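Local coordinates for protein probable oxidoreductase (Pseudomonas aeruginosa, PDB 4B7C) that probably works as an NADP-dependent oxidoreductase of the medium-chain dehydrogenase/reductase family, holding its cofactor with a Rossmann-fold domain, at residues R176-C187 / F196-L207; A208-I219 / D232-F240. All blocks are in the same frame, centred on the assembly; numbering follows the deposited sequence.

Contact 1 of 2, residues R176-C187 / F196-L207; sequences RVVGIAGGAEKC and FDGAIDYKNEDL
Asp-201 reaches across to Gly-183, in the turn that follows the neighbouring strand, and its side chain can be followed atom by atom. CB lies against the sulfur of Cys-187, 3.7 Å from SG. With CG anti to the backbone N (chi1 -175°), the carboxylate is carried over Gly-183, the N-cap position of helix 184-193. There OD1 accepts a nearly straight hydrogen bond from Gly-183 N at 2.8 Å, the donor standing above the carboxylate plane rather than within it. OD2 takes its bond from Asn-204 ND2, at 2.7 Å and also from above the plane. Lys-203 N adds a weak bond to OD1, so the carboxylate joins the glycine turn to the loop beyond its own strand.

The two strands, 176-181 and 198-201, run parallel and are linked through helix 184-193, a beta-alpha-beta unit of the Rossmann fold in which 198-201 is the edge strand. Between them Gly-179 uses both polar atoms, its N donating to Gly-198 O and its O accepting from Ile-200 N at 2.7 Å. In relatives that use NADP, the loop after the second strand of the Rossmann unit, here 176-181, commonly lies near the adenosine end of the cofactor.

At the other end Asp-197 reaches back, its OD2 meeting Val-177 N at 2.8 Å on the anti side of the carboxylate. Beside it Val-177 CG1 sits over one face of the Phe-196 ring, a CH-pi contact 4.1 Å from the centroid, while Gly-179 N comes to the edge of the same ring. On the sheet face that carries Ile-180 and Ile-200, the CG2 branch of Ile-180 touches Tyr-202 CD1 at 3.8 Å, the two side chains crossing at about a right angle.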
loop_
_atom_site.group_PDB
_atom_site.type_symbol
_atom_site.label_atom_id
_atom_site.label_comp_id
_atom_site.label_asym_id
_atom_site.label_seq_id
_atom_site.Cartn_x
_atom_site.Cartn_y
_atom_site.Cartn_z
ATOM N N ARG B 176 -1.709 -7.089 -21.472
ATOM C CA ARG B 176 -0.393 -6.756 -21.975
ATOM C C ARG B 176 0.593 -7.029 -20.852
ATOM O O ARG B 176 0.468 -6.485 -19.755
ATOM C CB ARG B 176 -0.318 -5.296 -22.426
ATOM C CG ARG B 176 1.074 -4.888 -22.865
ATOM C CD ARG B 176 1.169 -3.478 -23.431
ATOM N NE ARG B 176 2.578 -3.218 -23.724
ATOM C CZ ARG B 176 3.229 -3.645 -24.807
ATOM N NH1 ARG B 176 2.604 -4.328 -25.766
ATOM N NH2 ARG B 176 4.523 -3.375 -24.940
ATOM N N VAL B 177 1.597 -7.853 -21.138
ATOM C CA VAL B 177 2.514 -8.337 -20.117
ATOM C C VAL B 177 3.956 -7.907 -20.366
ATOM O O VAL B 177 4.576 -8.282 -21.369
ATOM C CB VAL B 177 2.468 -9.871 -20.008
ATOM C CG1 VAL B 177 3.289 -10.339 -18.821
ATOM C CG2 VAL B 177 1.034 -10.352 -19.907
ATOM N N VAL B 178 4.495 -7.152 -19.414
ATOM C CA VAL B 178 5.856 -6.646 -19.489
ATOM C C VAL B 178 6.673 -7.146 -18.312
ATOM O O VAL B 178 6.334 -6.926 -17.140
ATOM C CB VAL B 178 5.892 -5.101 -19.546
ATOM C CG1 VAL B 178 7.324 -4.590 -19.545
ATOM C CG2 VAL B 178 5.170 -4.609 -20.789
ATOM N N GLY B 179 7.775 -7.803 -18.636
ATOM C CA GLY B 179 8.680 -8.338 -17.628
ATOM C C GLY B 179 9.861 -7.435 -17.364
ATOM O O GLY B 179 10.324 -6.722 -18.254
ATOM N N ILE B 180 10.339 -7.454 -16.129
ATOM C CA ILE B 180 11.577 -6.792 -15.768
ATOM C C ILE B 180 12.528 -7.861 -15.266
ATOM O O ILE B 180 12.229 -8.562 -14.303
ATOM C CB ILE B 180 11.412 -5.740 -14.648
ATOM C CG1 ILE B 180 10.421 -4.646 -15.065
ATOM C CG2 ILE B 180 12.766 -5.136 -14.312
ATOM C CD1 ILE B 180 10.103 -3.665 -13.950
ATOM N N ALA B 181 13.679 -7.973 -15.922
ATOM C CA ALA B 181 14.676 -8.984 -15.570
ATOM C C ALA B 181 16.090 -8.519 -15.894
ATOM O O ALA B 181 16.291 -7.618 -16.715
ATOM C CB ALA B 181 14.373 -10.281 -16.299
ATOM N N GLY B 182 17.062 -9.138 -15.232
ATOM C CA GLY B 182 18.471 -8.785 -15.396
ATOM C C GLY B 182 19.177 -9.666 -16.414
ATOM O O GLY B 182 19.298 -10.875 -16.226
ATOM N N GLY B 183 19.626 -9.059 -17.509
ATOM C CA GLY B 183 20.390 -9.773 -18.544
ATOM C C GLY B 183 19.620 -10.032 -19.826
ATOM O O GLY B 183 18.401 -10.209 -19.814
ATOM N N ALA B 184 20.352 -10.068 -20.940
ATOM C CA ALA B 184 19.756 -10.188 -22.276
ATOM C C ALA B 184 19.092 -11.541 -22.517
ATOM O O ALA B 184 18.058 -11.616 -23.184
ATOM C CB ALA B 184 20.814 -9.937 -23.343
ATOM N N GLU B 185 19.684 -12.601 -21.971
ATOM C CA GLU B 185 19.177 -13.964 -22.200
ATOM C C GLU B 185 17.833 -14.172 -21.507
ATOM O O GLU B 185 16.891 -14.699 -22.101
ATOM C CB GLU B 185 20.180 -15.041 -21.740
ATOM C CG GLU B 185 19.793 -16.492 -22.009
ATOM C CD GLU B 185 18.855 -16.688 -23.206
ATOM O OE1 GLU B 185 18.840 -15.935 -24.198
ATOM O OE2 GLU B 185 18.073 -17.618 -23.170
ATOM N N LYS B 186 17.752 -13.753 -20.249
ATOM C CA LYS B 186 16.490 -13.823 -19.500
ATOM C C LYS B 186 15.376 -13.092 -20.237
ATOM O O LYS B 186 14.276 -13.616 -20.400
ATOM C CB LYS B 186 16.656 -13.248 -18.092
ATOM C CG LYS B 186 17.337 -14.202 -17.125
ATOM C CD LYS B 186 17.487 -13.588 -15.739
ATOM C CE LYS B 186 18.088 -14.578 -14.751
ATOM N NZ LYS B 186 18.162 -14.002 -13.379
ATOM N N CYS B 187 15.673 -11.880 -20.695
ATOM C CA CYS B 187 14.676 -11.045 -21.379
ATOM C C CYS B 187 14.213 -11.654 -22.696
ATOM O O CYS B 187 13.018 -11.633 -23.016
ATOM C CB CYS B 187 15.209 -9.630 -21.590
ATOM S SG CYS B 187 15.310 -8.698 -20.031
ATOM N N PHE B 196 5.766 -13.184 -23.292
ATOM C CA PHE B 196 5.648 -11.833 -22.725
ATOM C C PHE B 196 5.613 -10.845 -23.896
ATOM O O PHE B 196 6.318 -11.045 -24.895
ATOM C CB PHE B 196 6.836 -11.484 -21.825
ATOM C CG PHE B 196 6.749 -12.027 -20.413
ATOM C CD1 PHE B 196 6.426 -13.351 -20.162
ATOM C CD2 PHE B 196 7.043 -11.205 -19.324
ATOM C CE1 PHE B 196 6.372 -13.839 -18.863
ATOM C CE2 PHE B 196 6.999 -11.692 -18.025
ATOM C CZ PHE B 196 6.661 -13.011 -17.795
ATOM N N ASP B 197 4.805 -9.795 -23.772
ATOM C CA ASP B 197 4.701 -8.771 -24.818
ATOM C C ASP B 197 5.969 -7.956 -24.891
ATOM O O ASP B 197 6.355 -7.469 -25.952
ATOM C CB ASP B 197 3.519 -7.846 -24.566
ATOM C CG ASP B 197 2.206 -8.546 -24.745
ATOM O OD1 ASP B 197 1.825 -8.773 -25.907
ATOM O OD2 ASP B 197 1.561 -8.880 -23.731
ATOM N N GLY B 198 6.615 -7.810 -23.749
ATOM C CA GLY B 198 7.873 -7.101 -23.679
ATOM C C GLY B 198 8.683 -7.479 -22.466
ATOM O O GLY B 198 8.163 -8.040 -21.508
ATOM N N ALA B 199 9.963 -7.140 -22.502
ATOM C CA ALA B 199 10.868 -7.407 -21.396
ATOM C C ALA B 199 11.892 -6.305 -21.318
ATOM O O ALA B 199 12.493 -5.948 -22.323
ATOM C CB ALA B 199 11.567 -8.740 -21.575
ATOM N N ILE B 200 12.098 -5.772 -20.120
ATOM C CA ILE B 200 13.053 -4.695 -19.916
ATOM C C ILE B 200 14.256 -5.220 -19.161
ATOM O O ILE B 200 14.123 -5.741 -18.055
ATOM C CB ILE B 200 12.438 -3.511 -19.137
ATOM C CG1 ILE B 200 11.250 -2.916 -19.909
ATOM C CG2 ILE B 200 13.492 -2.444 -18.886
ATOM C CD1 ILE B 200 10.315 -2.091 -19.047
ATOM N N ASP B 201 15.430 -5.069 -19.769
ATOM C CA ASP B 201 16.689 -5.484 -19.157
ATOM C C ASP B 201 17.244 -4.336 -18.330
ATOM O O ASP B 201 17.985 -3.494 -18.834
ATOM C CB ASP B 201 17.705 -5.913 -20.226
ATOM C CG ASP B 201 18.996 -6.466 -19.633
ATOM O OD1 ASP B 201 19.180 -6.446 -18.395
ATOM O OD2 ASP B 201 19.845 -6.935 -20.423
ATOM N N TYR B 202 16.915 -4.329 -17.042
ATOM C CA TYR B 202 17.266 -3.199 -16.166
ATOM C C TYR B 202 18.774 -3.055 -15.946
ATOM O O TYR B 202 19.254 -1.982 -15.584
ATOM C CB TYR B 202 16.528 -3.278 -14.820
ATOM C CG TYR B 202 17.025 -4.352 -13.871
ATOM C CD1 TYR B 202 16.519 -5.645 -13.936
ATOM C CD2 TYR B 202 17.970 -4.066 -12.892
ATOM C CE1 TYR B 202 16.960 -6.628 -13.067
ATOM C CE2 TYR B 202 18.420 -5.044 -12.019
ATOM C CZ TYR B 202 17.909 -6.324 -12.113
ATOM O OH TYR B 202 18.342 -7.303 -11.254
ATOM N N LYS B 203 19.518 -4.133 -16.168
ATOM C CA LYS B 203 20.985 -4.092 -16.023
ATOM C C LYS B 203 21.697 -3.456 -17.211
ATOM O O LYS B 203 22.806 -2.959 -17.068
ATOM C CB LYS B 203 21.556 -5.489 -15.810
ATOM C CG LYS B 203 21.402 -5.989 -14.395
ATOM C CD LYS B 203 22.207 -7.235 -14.141
ATOM C CE LYS B 203 22.097 -7.655 -12.690
ATOM N NZ LYS B 203 23.004 -8.782 -12.338
ATOM N N ASN B 204 21.061 -3.495 -18.377
ATOM C CA ASN B 204 21.673 -2.996 -19.619
ATOM C C ASN B 204 20.928 -1.825 -20.251
ATOM O O ASN B 204 21.318 -1.321 -21.304
ATOM C CB ASN B 204 21.780 -4.128 -20.646
ATOM C CG ASN B 204 22.814 -5.165 -20.277
ATOM O OD1 ASN B 204 23.908 -4.833 -19.819
ATOM N ND2 ASN B 204 22.487 -6.432 -20.513
ATOM N N GLU B 205 19.863 -1.389 -19.597
ATOM C CA GLU B 205 18.973 -0.382 -20.147
ATOM C C GLU B 205 18.314 0.407 -19.020
ATOM O O GLU B 205 18.066 -0.136 -17.950
ATOM C CB GLU B 205 17.945 -1.072 -21.040
ATOM C CG GLU B 205 16.779 -0.215 -21.458
ATOM C CD GLU B 205 15.720 -1.011 -22.200
ATOM O OE1 GLU B 205 15.643 -2.258 -22.072
ATOM O OE2 GLU B 205 14.951 -0.385 -22.935
ATOM N N ASP B 206 18.057 1.691 -19.249
ATOM C CA ASP B 206 17.386 2.510 -18.234
ATOM C C ASP B 206 15.938 2.047 -18.061
ATOM O O ASP B 206 15.172 1.994 -19.028
ATOM C CB ASP B 206 17.420 3.995 -18.598
ATOM C CG ASP B 206 16.711 4.868 -17.560
ATOM O OD1 ASP B 206 17.228 5.004 -16.427
ATOM O OD2 ASP B 206 15.633 5.416 -17.888
ATOM N N LEU B 207 15.567 1.730 -16.823
ATOM C CA LEU B 207 14.238 1.166 -16.522
ATOM C C LEU B 207 13.102 2.115 -16.893
ATOM O O LEU B 207 12.143 1.717 -17.551
ATOM C CB LEU B 207 14.130 0.776 -15.043
ATOM C CG LEU B 207 12.771 0.158 -14.636
ATOM C CD1 LEU B 207 12.197 -0.856 -15.630
ATOM C CD2 LEU B 207 12.890 -0.469 -13.255
HETATM O O HOH W 1 6.204 -4.855 -27.242
#

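Contact 2 of 2, residues A208-I219 / D232-F240; sequences AAGLKRECPKGI and DTVLTRIAF
Ile-219 and Val-234 meet at about a right angle, the CD1 end of the isoleucine resting 3.7 Å from Val-234 CG1. The same methyl also lies against Arg-237 CB, where the two side chains are set obliquely. Having CG1 beside its backbone N (chi1 -57°) directs Ile-219 toward the helix that supplies Val-234.

Leu-211 and Thr-233 make a second oblique pair, with Leu-211 CD1 4.0 Å from Thr-233 CG2. The threonine thus turns its methyl to the leucine, while its hydroxyl is hydrogen-bonded to Glu-229 O, one turn earlier in its own helix.

Helices 207-214 and 228-235 are successive crossover helices of the Rossmann fold: the first leads from edge strand 198-201 to strand 219-224, the second from there toward strand 242-246. Where the first crossover ends, a type I turn from Cys-215 to Gly-218 delivers the chain to Ile-219. This residue forms a parallel bridge with Ile-238, its N donating to Arg-237 O at 3.0 Å and its O accepting a straighter bond from Ala-239 N at 2.8 Å. Ala-239 CB packs against that same carbonyl.

Arg-237 bends at chi2 (-55°) and lays its guanidinium along helix 207-214. Leu-211 CB stands over one face, 4.1 Å above the plane and toward the rim, whereas Lys-212 CA is met at the edge, so closely by NH1 that the exact placement of the guanidinium is doubtful. NH2 approaches Ala-208 O to 2.9 Å, but at an angle too poor for a hydrogen bond; Lys-212 N already donates to that oxygen.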
loop_
_atom_site.group_PDB
_atom_site.type_symbol
_atom_site.label_atom_id
_atom_site.label_comp_id
_atom_site.label_asym_id
_atom_site.label_seq_id
_atom_site.Cartn_x
_atom_site.Cartn_y
_atom_site.Cartn_z
ATOM N N ALA B 208 13.229 3.377 -16.484
ATOM C CA ALA B 208 12.231 4.410 -16.810
ATOM C C ALA B 208 11.976 4.524 -18.317
ATOM O O ALA B 208 10.823 4.574 -18.764
ATOM C CB ALA B 208 12.648 5.759 -16.245
ATOM N N ALA B 209 13.058 4.564 -19.090
ATOM C CA ALA B 209 12.973 4.602 -20.559
ATOM C C ALA B 209 12.282 3.347 -21.097
ATOM O O ALA B 209 11.414 3.412 -21.981
ATOM C CB ALA B 209 14.364 4.737 -21.172
ATOM N N GLY B 210 12.669 2.204 -20.546
ATOM C CA GLY B 210 12.050 0.930 -20.915
ATOM C C GLY B 210 10.551 0.930 -20.637
ATOM O O GLY B 210 9.747 0.507 -21.473
ATOM N N LEU B 211 10.176 1.426 -19.460
ATOM C CA LEU B 211 8.764 1.495 -19.060
ATOM C C LEU B 211 7.970 2.427 -19.964
ATOM O O LEU B 211 6.824 2.126 -20.318
ATOM C CB LEU B 211 8.626 1.933 -17.591
ATOM C CG LEU B 211 9.079 0.918 -16.546
ATOM C CD1 LEU B 211 9.182 1.557 -15.176
ATOM C CD2 LEU B 211 8.107 -0.252 -16.529
ATOM N N LYS B 212 8.583 3.559 -20.320
ATOM C CA LYS B 212 7.991 4.530 -21.260
ATOM C C LYS B 212 7.659 3.864 -22.576
ATOM O O LYS B 212 6.574 4.041 -23.114
ATOM C CB LYS B 212 8.939 5.716 -21.498
ATOM C CG LYS B 212 8.500 6.759 -22.525
ATOM C CD LYS B 212 9.623 7.803 -22.764
ATOM C CE LYS B 212 10.581 7.382 -23.859
ATOM N NZ LYS B 212 11.883 8.105 -23.760
ATOM N N ARG B 213 8.607 3.087 -23.080
ATOM C CA ARG B 213 8.426 2.383 -24.347
ATOM C C ARG B 213 7.394 1.263 -24.244
ATOM O O ARG B 213 6.480 1.162 -25.066
ATOM C CB ARG B 213 9.759 1.804 -24.816
ATOM C CG ARG B 213 9.648 0.982 -26.092
ATOM C CD ARG B 213 10.969 0.344 -26.488
ATOM N NE ARG B 213 11.373 -0.733 -25.580
ATOM C CZ ARG B 213 12.346 -0.650 -24.672
ATOM N NH1 ARG B 213 13.050 0.467 -24.517
ATOM N NH2 ARG B 213 12.622 -1.696 -23.908
ATOM N N GLU B 214 7.548 0.427 -23.222
ATOM C CA GLU B 214 6.752 -0.802 -23.101
ATOM C C GLU B 214 5.358 -0.612 -22.493
ATOM O O GLU B 214 4.472 -1.441 -22.709
ATOM C CB GLU B 214 7.507 -1.859 -22.293
ATOM C CG GLU B 214 8.803 -2.346 -22.936
ATOM C CD GLU B 214 8.600 -3.063 -24.263
ATOM O OE1 GLU B 214 7.504 -3.621 -24.506
ATOM O OE2 GLU B 214 9.551 -3.063 -25.068
ATOM N N CYS B 215 5.174 0.458 -21.724
ATOM C CA CYS B 215 3.901 0.708 -21.015
ATOM C C CYS B 215 3.333 2.091 -21.317
ATOM O O CYS B 215 3.182 2.916 -20.412
ATOM C CB CYS B 215 4.075 0.559 -19.499
ATOM S SG CYS B 215 4.971 -0.901 -18.990
ATOM N N PRO B 216 2.960 2.330 -22.584
ATOM C CA PRO B 216 2.526 3.666 -22.988
ATOM C C PRO B 216 1.275 4.180 -22.265
ATOM O O PRO B 216 1.110 5.392 -22.121
ATOM C CB PRO B 216 2.252 3.501 -24.488
ATOM C CG PRO B 216 1.890 2.064 -24.650
ATOM C CD PRO B 216 2.719 1.325 -23.637
ATOM N N LYS B 217 0.404 3.269 -21.835
ATOM C CA LYS B 217 -0.829 3.642 -21.117
ATOM C C LYS B 217 -0.727 3.442 -19.597
ATOM O O LYS B 217 -1.731 3.343 -18.900
ATOM C CB LYS B 217 -2.030 2.871 -21.682
ATOM C CG LYS B 217 -2.386 3.308 -23.103
ATOM C CD LYS B 217 -3.681 2.786 -23.634
ATOM C CE LYS B 217 -4.384 3.613 -24.710
ATOM N NZ LYS B 217 -5.624 2.943 -25.178
ATOM N N GLY B 218 0.495 3.413 -19.086
ATOM C CA GLY B 218 0.725 3.223 -17.659
ATOM C C GLY B 218 0.626 1.768 -17.208
ATOM O O GLY B 218 0.366 0.865 -18.011
ATOM N N ILE B 219 0.850 1.550 -15.913
ATOM C CA ILE B 219 0.891 0.197 -15.333
ATOM C C ILE B 219 -0.322 -0.049 -14.412
ATOM O O ILE B 219 -0.506 0.639 -13.417
ATOM C CB ILE B 219 2.198 -0.032 -14.552
ATOM C CG1 ILE B 219 3.413 0.203 -15.459
ATOM C CG2 ILE B 219 2.246 -1.442 -13.959
ATOM C CD1 ILE B 219 4.712 0.240 -14.695
ATOM N N ASP B 232 10.375 1.235 -6.743
ATOM C CA ASP B 232 10.286 2.698 -6.631
ATOM C C ASP B 232 10.111 3.359 -7.996
ATOM O O ASP B 232 9.343 4.305 -8.138
ATOM C CB ASP B 232 11.517 3.261 -5.926
ATOM C CG ASP B 232 11.185 4.428 -5.001
ATOM O OD1 ASP B 232 9.992 4.786 -4.878
ATOM O OD2 ASP B 232 12.130 4.982 -4.396
ATOM N N THR B 233 10.810 2.832 -9.004
ATOM C CA THR B 233 10.701 3.347 -10.371
ATOM C C THR B 233 9.367 2.993 -11.000
ATOM O O THR B 233 8.752 3.804 -11.693
ATOM C CB THR B 233 11.844 2.822 -11.268
ATOM O OG1 THR B 233 13.101 3.186 -10.691
ATOM C CG2 THR B 233 11.751 3.410 -12.670
ATOM N N VAL B 234 8.902 1.775 -10.762
ATOM C CA VAL B 234 7.609 1.347 -11.285
ATOM C C VAL B 234 6.467 2.218 -10.747
ATOM O O VAL B 234 5.515 2.535 -11.462
ATOM C CB VAL B 234 7.360 -0.143 -10.967
ATOM C CG1 VAL B 234 5.938 -0.533 -11.324
ATOM C CG2 VAL B 234 8.376 -1.003 -11.713
ATOM N N LEU B 235 6.580 2.602 -9.482
ATOM C CA LEU B 235 5.580 3.476 -8.828
ATOM C C LEU B 235 5.357 4.797 -9.562
ATOM O O LEU B 235 4.251 5.327 -9.557
ATOM C CB LEU B 235 5.986 3.770 -7.379
ATOM C CG LEU B 235 5.597 2.680 -6.366
ATOM C CD1 LEU B 235 6.378 2.785 -5.075
ATOM C CD2 LEU B 235 4.099 2.748 -6.099
ATOM N N THR B 236 6.390 5.311 -10.228
ATOM C CA THR B 236 6.250 6.560 -11.005
ATOM C C THR B 236 5.372 6.393 -12.248
ATOM O O THR B 236 4.937 7.384 -12.836
ATOM C CB THR B 236 7.613 7.131 -11.441
ATOM O OG1 THR B 236 8.219 6.273 -12.419
ATOM C CG2 THR B 236 8.530 7.261 -10.240
ATOM N N ARG B 237 5.094 5.150 -12.637
ATOM C CA ARG B 237 4.380 4.870 -13.894
ATOM C C ARG B 237 3.059 4.136 -13.739
ATOM O O ARG B 237 2.435 3.749 -14.736
ATOM C CB ARG B 237 5.299 4.091 -14.839
ATOM C CG ARG B 237 6.523 4.906 -15.225
ATOM C CD ARG B 237 6.169 6.288 -15.843
ATOM N NE ARG B 237 7.369 6.629 -16.543
ATOM C CZ ARG B 237 7.687 6.235 -17.766
ATOM N NH1 ARG B 237 6.837 5.540 -18.522
ATOM N NH2 ARG B 237 8.873 6.589 -18.227
ATOM N N ILE B 238 2.620 3.948 -12.497
ATOM C CA ILE B 238 1.353 3.254 -12.265
ATOM C C ILE B 238 0.179 4.097 -12.729
ATOM O O ILE B 238 0.220 5.334 -12.700
ATOM C CB ILE B 238 1.145 2.814 -10.790
ATOM C CG1 ILE B 238 1.177 3.995 -9.824
ATOM C CG2 ILE B 238 2.215 1.818 -10.353
ATOM C CD1 ILE B 238 0.755 3.634 -8.415
ATOM N N ALA B 239 -0.859 3.412 -13.182
ATOM C CA ALA B 239 -2.085 4.053 -13.624
ATOM C C ALA B 239 -3.046 4.301 -12.469
ATOM O O ALA B 239 -2.882 3.770 -11.371
ATOM C CB ALA B 239 -2.781 3.181 -14.658
ATOM N N PHE B 240 -4.068 5.092 -12.765
ATOM C CA PHE B 240 -5.216 5.281 -11.896
ATOM C C PHE B 240 -5.799 3.916 -11.483
ATOM O O PHE B 240 -6.042 3.059 -12.329
ATOM C CB PHE B 240 -6.268 6.132 -12.628
ATOM C CG PHE B 240 -7.556 6.314 -11.874
ATOM C CD1 PHE B 240 -7.583 6.979 -10.648
ATOM C CD2 PHE B 240 -8.756 5.861 -12.412
ATOM C CE1 PHE B 240 -8.774 7.159 -9.966
ATOM C CE2 PHE B 240 -9.953 6.039 -11.732
ATOM C CZ PHE B 240 -9.964 6.692 -10.508
#

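Followed from the N terminus, the chain closes two loops in series, neither enclosing nor crossing the other. Contact 1 shuts the first, whose span is mostly helix 184-193; the chain has already entered helix 207-214 at Leu-207 when contact 2 opens at Ala-208. The second loop carries the rest of strand 219-224 after Ile-219 and the first half of helix 228-235 before it closes. Their centres are about 13 Å apart, and side chains bridge the gap: Glu-205 forms a salt bridge with Arg-213, Arg-176 another with Glu-214, and Ile-200 CD1 packs on Gly-210. Together they tie one edge of the parallel sheet to the two crossover helices that cover the same sheet face.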